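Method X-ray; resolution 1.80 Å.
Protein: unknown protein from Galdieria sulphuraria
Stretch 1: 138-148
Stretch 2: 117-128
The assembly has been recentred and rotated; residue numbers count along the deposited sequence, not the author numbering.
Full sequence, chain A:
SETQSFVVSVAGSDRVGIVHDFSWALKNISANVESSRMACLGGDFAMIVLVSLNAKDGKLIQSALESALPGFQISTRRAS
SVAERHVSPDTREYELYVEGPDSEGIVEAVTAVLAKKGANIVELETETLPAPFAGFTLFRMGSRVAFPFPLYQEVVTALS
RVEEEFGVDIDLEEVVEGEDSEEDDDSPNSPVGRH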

# COMPACT_ATOMS: atom_id res chain seq x y z
N LEU A 138 20.22 9.65 0.82
CA LEU A 138 19.92 8.86 -0.37
C LEU A 138 18.41 8.75 -0.52
O LEU A 138 17.69 8.60 0.47
CB LEU A 138 20.55 7.47 -0.29
CG LEU A 138 20.42 6.62 -1.57
CD1 LEU A 138 21.28 7.17 -2.73
CD2 LEU A 138 20.75 5.14 -1.31
N PHE A 139 17.95 8.88 -1.76
CA PHE A 139 16.55 8.75 -2.11
C PHE A 139 16.43 7.50 -2.96
O PHE A 139 17.22 7.30 -3.88
CB PHE A 139 16.08 9.98 -2.89
CG PHE A 139 14.74 9.79 -3.57
CD1 PHE A 139 13.55 9.99 -2.86
CD2 PHE A 139 14.67 9.42 -4.92
CE1 PHE A 139 12.28 9.81 -3.49
CE2 PHE A 139 13.44 9.26 -5.56
CZ PHE A 139 12.24 9.46 -4.84
N ARG A 140 15.44 6.65 -2.66
CA ARG A 140 15.14 5.49 -3.50
C ARG A 140 13.65 5.46 -3.79
O ARG A 140 12.84 5.71 -2.90
CB ARG A 140 15.53 4.20 -2.80
CG ARG A 140 17.04 3.93 -2.73
CD ARG A 140 17.28 2.43 -2.66
NE ARG A 140 18.53 2.10 -1.99
CZ ARG A 140 18.62 1.44 -0.84
NH1 ARG A 140 17.53 1.02 -0.21
NH2 ARG A 140 19.81 1.19 -0.31
N MSE A 141 13.30 5.16 -5.04
CA MSE A 141 11.90 5.00 -5.42
C MSE A 141 11.73 3.73 -6.21
O MSE A 141 12.51 3.43 -7.10
CB MSE A 141 11.43 6.20 -6.23
CG MSE A 141 10.07 5.99 -6.84
SE MSE A 141 9.50 7.59 -7.77
CE MSE A 141 8.62 6.81 -8.95
N GLY A 142 10.71 2.95 -5.88
CA GLY A 142 10.39 1.77 -6.66
C GLY A 142 8.91 1.83 -6.99
O GLY A 142 8.08 2.10 -6.12
N SER A 143 8.57 1.56 -8.24
CA SER A 143 7.21 1.80 -8.67
C SER A 143 6.83 0.81 -9.78
O SER A 143 7.71 0.33 -10.53
CB SER A 143 7.10 3.24 -9.18
OG SER A 143 5.75 3.67 -9.30
N ARG A 144 5.55 0.49 -9.87
CA ARG A 144 5.01 -0.17 -11.06
C ARG A 144 4.06 0.81 -11.73
O ARG A 144 3.14 1.35 -11.09
CB ARG A 144 4.28 -1.45 -10.67
CG ARG A 144 3.95 -2.38 -11.83
CD ARG A 144 3.29 -3.61 -11.22
NE ARG A 144 3.01 -4.68 -12.17
CZ ARG A 144 3.67 -5.84 -12.21
NH1 ARG A 144 4.68 -6.08 -11.38
NH2 ARG A 144 3.32 -6.76 -13.10
N VAL A 145 4.29 1.05 -13.02
CA VAL A 145 3.50 2.00 -13.80
C VAL A 145 2.97 1.33 -15.06
O VAL A 145 3.50 0.31 -15.49
CB VAL A 145 4.33 3.28 -14.19
CG1 VAL A 145 4.89 3.97 -12.94
CG2 VAL A 145 5.47 2.94 -15.20
N ALA A 146 1.90 1.89 -15.62
CA ALA A 146 1.28 1.31 -16.81
C ALA A 146 1.02 2.40 -17.84
O ALA A 146 0.46 3.45 -17.52
CB ALA A 146 -0.02 0.60 -16.46
N PHE A 147 1.40 2.11 -19.08
CA PHE A 147 1.12 2.99 -20.19
C PHE A 147 1.22 2.24 -21.51
O PHE A 147 1.82 1.14 -21.57
CB PHE A 147 2.05 4.22 -20.17
CG PHE A 147 3.52 3.88 -20.21
CD1 PHE A 147 4.14 3.56 -21.41
CD2 PHE A 147 4.28 3.90 -19.04
CE1 PHE A 147 5.48 3.25 -21.46
CE2 PHE A 147 5.63 3.59 -19.07
CZ PHE A 147 6.25 3.28 -20.28
N PRO A 148 0.62 2.80 -22.59
CA PRO A 148 0.73 2.15 -23.91
C PRO A 148 2.17 1.99 -24.34
O PRO A 148 2.93 2.97 -24.36
CB PRO A 148 0.01 3.13 -24.85
CG PRO A 148 -1.00 3.84 -23.95
CD PRO A 148 -0.24 4.00 -22.62
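Stretch 2 117-128: KGANIVELETET

Stretch 2 pairs with stretch 1 as an antiparallel strand neighbour. The one salt bridge between them joins Arg-140 NH1 to Glu-127 OE2 at 2.8 Å. The carboxylate oxygen lies at the edge of the guanidinium, near its plane. The hydrogen bond within this pair is weak, because its N-H...O angle is only 126°. The same two residues are tied firmly by their backbones: Arg-140 N to Glu-127 O and Glu-127 N to Arg-140 O are both 2.9 Å.

The backbone ladder continues from there. Gly-142 N donates to Glu-125 O and Glu-125 N to Gly-142 O, each at 2.9 Å and nearly straight. Arg-144 N reaches Glu-123 O at 3.0 Å. A side-chain bond joins the same acceptor, with Ser-143 OG donating to Glu-123 O at 2.8 Å.

At Arg-144 the register shifts by one residue in a beta bulge. Arg-144 O accepts from both Val-122 N (2.7 Å) and Glu-123 N (3.2 Å). Stretch 2 turns a corner at Val-122, where psi is -37° and the extended conformation is interrupted. Pairing then resumes: Ala-146 N to Asn-120 O is 2.8 Å, and Asn-120 N to Ala-146 O is 2.9 Å.

Strand 138-148 is extended throughout. Its axis and that of strand 123-128 approach to 4.5 Å, with 166° between their N-to-C directions. Stretch 2 enters through Lys-117, just after a helix, and Gly-118, which has a positive phi of 70°. Beyond the bulge in register, Phe-147 CA lies 4.7 Å from Ala-119 CA.

Arg-144 and Glu-123 carry opposite charges but form no salt bridge. Arg-144 NE is 4.1 Å from Glu-123 OE2, which lies well out of the guanidinium plane. The guanidinium nitrogens are hydrogen-bonded elsewhere in the structure.

Phe-139, Met-141, Ser-143 and Val-145 share a sheet face with Thr-128, Thr-126, Leu-124 and Ile-121. Selenomethionine Met-141 packs its CE 3.8 Å from Leu-124 CD1. Val-145 CG1 lies 4.2 Å from Ile-121 CG1. Phe-139 CE1 comes within 3.8 Å of Thr-126 CB, while Thr-128 CG2 meets the ring edge, 4.2 Å from Phe-139 CD1.

The other face carries both Arg-Glu pairs. Gly-142 adds no side chain there, opposite Glu-125. Near the corner, Ala-146 CB lies 4.3 Å from Val-122 CG2. Finally, Phe-147 CD2 rests 3.8 Å from Ala-119 CB, although the end of the phenylalanine side chain leads away from stretch 2. Together the contacts bury 877 Å², summed over both sides.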

# COMPACT_ATOMS: atom_id res chain seq x y z
N LYS A 117 2.64 11.85 -19.75
CA LYS A 117 2.56 10.77 -20.75
C LYS A 117 1.37 9.83 -20.53
O LYS A 117 1.23 8.81 -21.22
CB LYS A 117 3.87 9.98 -20.79
CG LYS A 117 5.10 10.82 -21.12
CD LYS A 117 5.17 11.17 -22.61
CE LYS A 117 5.97 12.43 -22.84
NZ LYS A 117 7.33 12.36 -22.23
N GLY A 118 0.51 10.17 -19.57
CA GLY A 118 -0.69 9.40 -19.27
C GLY A 118 -0.48 8.04 -18.61
O GLY A 118 -1.34 7.15 -18.71
N ALA A 119 0.67 7.88 -17.97
CA ALA A 119 1.00 6.65 -17.25
C ALA A 119 0.23 6.61 -15.94
O ALA A 119 0.12 7.64 -15.24
CB ALA A 119 2.52 6.57 -16.98
N ASN A 120 -0.34 5.45 -15.61
CA ASN A 120 -0.95 5.27 -14.30
C ASN A 120 0.01 4.55 -13.37
O ASN A 120 0.72 3.65 -13.79
CB ASN A 120 -2.27 4.50 -14.37
CG ASN A 120 -3.04 4.56 -13.07
OD1 ASN A 120 -3.48 5.64 -12.64
ND2 ASN A 120 -3.21 3.41 -12.43
N ILE A 121 0.04 4.99 -12.12
CA ILE A 121 0.91 4.37 -11.13
C ILE A 121 0.10 3.28 -10.41
O ILE A 121 -0.97 3.55 -9.85
CB ILE A 121 1.47 5.42 -10.14
CG1 ILE A 121 2.24 6.52 -10.90
CG2 ILE A 121 2.39 4.74 -9.12
CD1 ILE A 121 2.74 7.66 -10.01
N VAL A 122 0.62 2.06 -10.45
CA VAL A 122 -0.08 0.91 -9.87
C VAL A 122 0.44 0.62 -8.45
O VAL A 122 -0.33 0.24 -7.56
CB VAL A 122 0.07 -0.35 -10.76
CG1 VAL A 122 -0.77 -1.50 -10.20
CG2 VAL A 122 -0.37 -0.02 -12.19
N GLU A 123 1.75 0.79 -8.26
CA GLU A 123 2.40 0.55 -6.95
C GLU A 123 3.46 1.62 -6.81
O GLU A 123 4.06 2.01 -7.80
CB GLU A 123 3.11 -0.82 -6.92
CG GLU A 123 2.31 -2.01 -7.45
CD GLU A 123 3.12 -3.32 -7.53
OE1 GLU A 123 4.28 -3.36 -7.05
OE2 GLU A 123 2.59 -4.31 -8.08
N LEU A 124 3.73 2.08 -5.58
CA LEU A 124 4.78 3.08 -5.38
C LEU A 124 5.29 2.99 -3.96
O LEU A 124 4.50 2.90 -3.03
CB LEU A 124 4.25 4.50 -5.66
CG LEU A 124 5.19 5.63 -5.21
CD1 LEU A 124 6.35 5.66 -6.16
CD2 LEU A 124 4.49 6.96 -5.17
N GLU A 125 6.59 2.97 -3.81
CA GLU A 125 7.20 3.27 -2.51
C GLU A 125 8.43 4.13 -2.69
O GLU A 125 9.20 3.95 -3.66
CB GLU A 125 7.51 2.01 -1.69
CG GLU A 125 8.38 0.95 -2.34
CD GLU A 125 8.51 -0.33 -1.47
OE1 GLU A 125 8.47 -0.23 -0.22
OE2 GLU A 125 8.63 -1.44 -2.06
N THR A 126 8.60 5.08 -1.78
CA THR A 126 9.83 5.86 -1.74
C THR A 126 10.38 5.81 -0.31
O THR A 126 9.62 5.61 0.67
CB THR A 126 9.65 7.37 -2.19
OG1 THR A 126 8.96 8.10 -1.18
CG2 THR A 126 8.84 7.49 -3.51
N GLU A 127 11.69 5.96 -0.21
CA GLU A 127 12.37 6.04 1.08
C GLU A 127 13.53 6.99 0.97
O GLU A 127 14.05 7.23 -0.14
CB GLU A 127 12.86 4.66 1.55
CG GLU A 127 13.83 3.97 0.64
CD GLU A 127 14.36 2.66 1.22
OE1 GLU A 127 14.17 2.40 2.43
OE2 GLU A 127 14.95 1.88 0.44
N THR A 128 13.93 7.54 2.11
CA THR A 128 15.16 8.32 2.21
C THR A 128 16.02 7.72 3.32
O THR A 128 15.51 7.32 4.36
CB THR A 128 14.88 9.80 2.50
OG1 THR A 128 13.95 9.91 3.58
CG2 THR A 128 14.30 10.49 1.27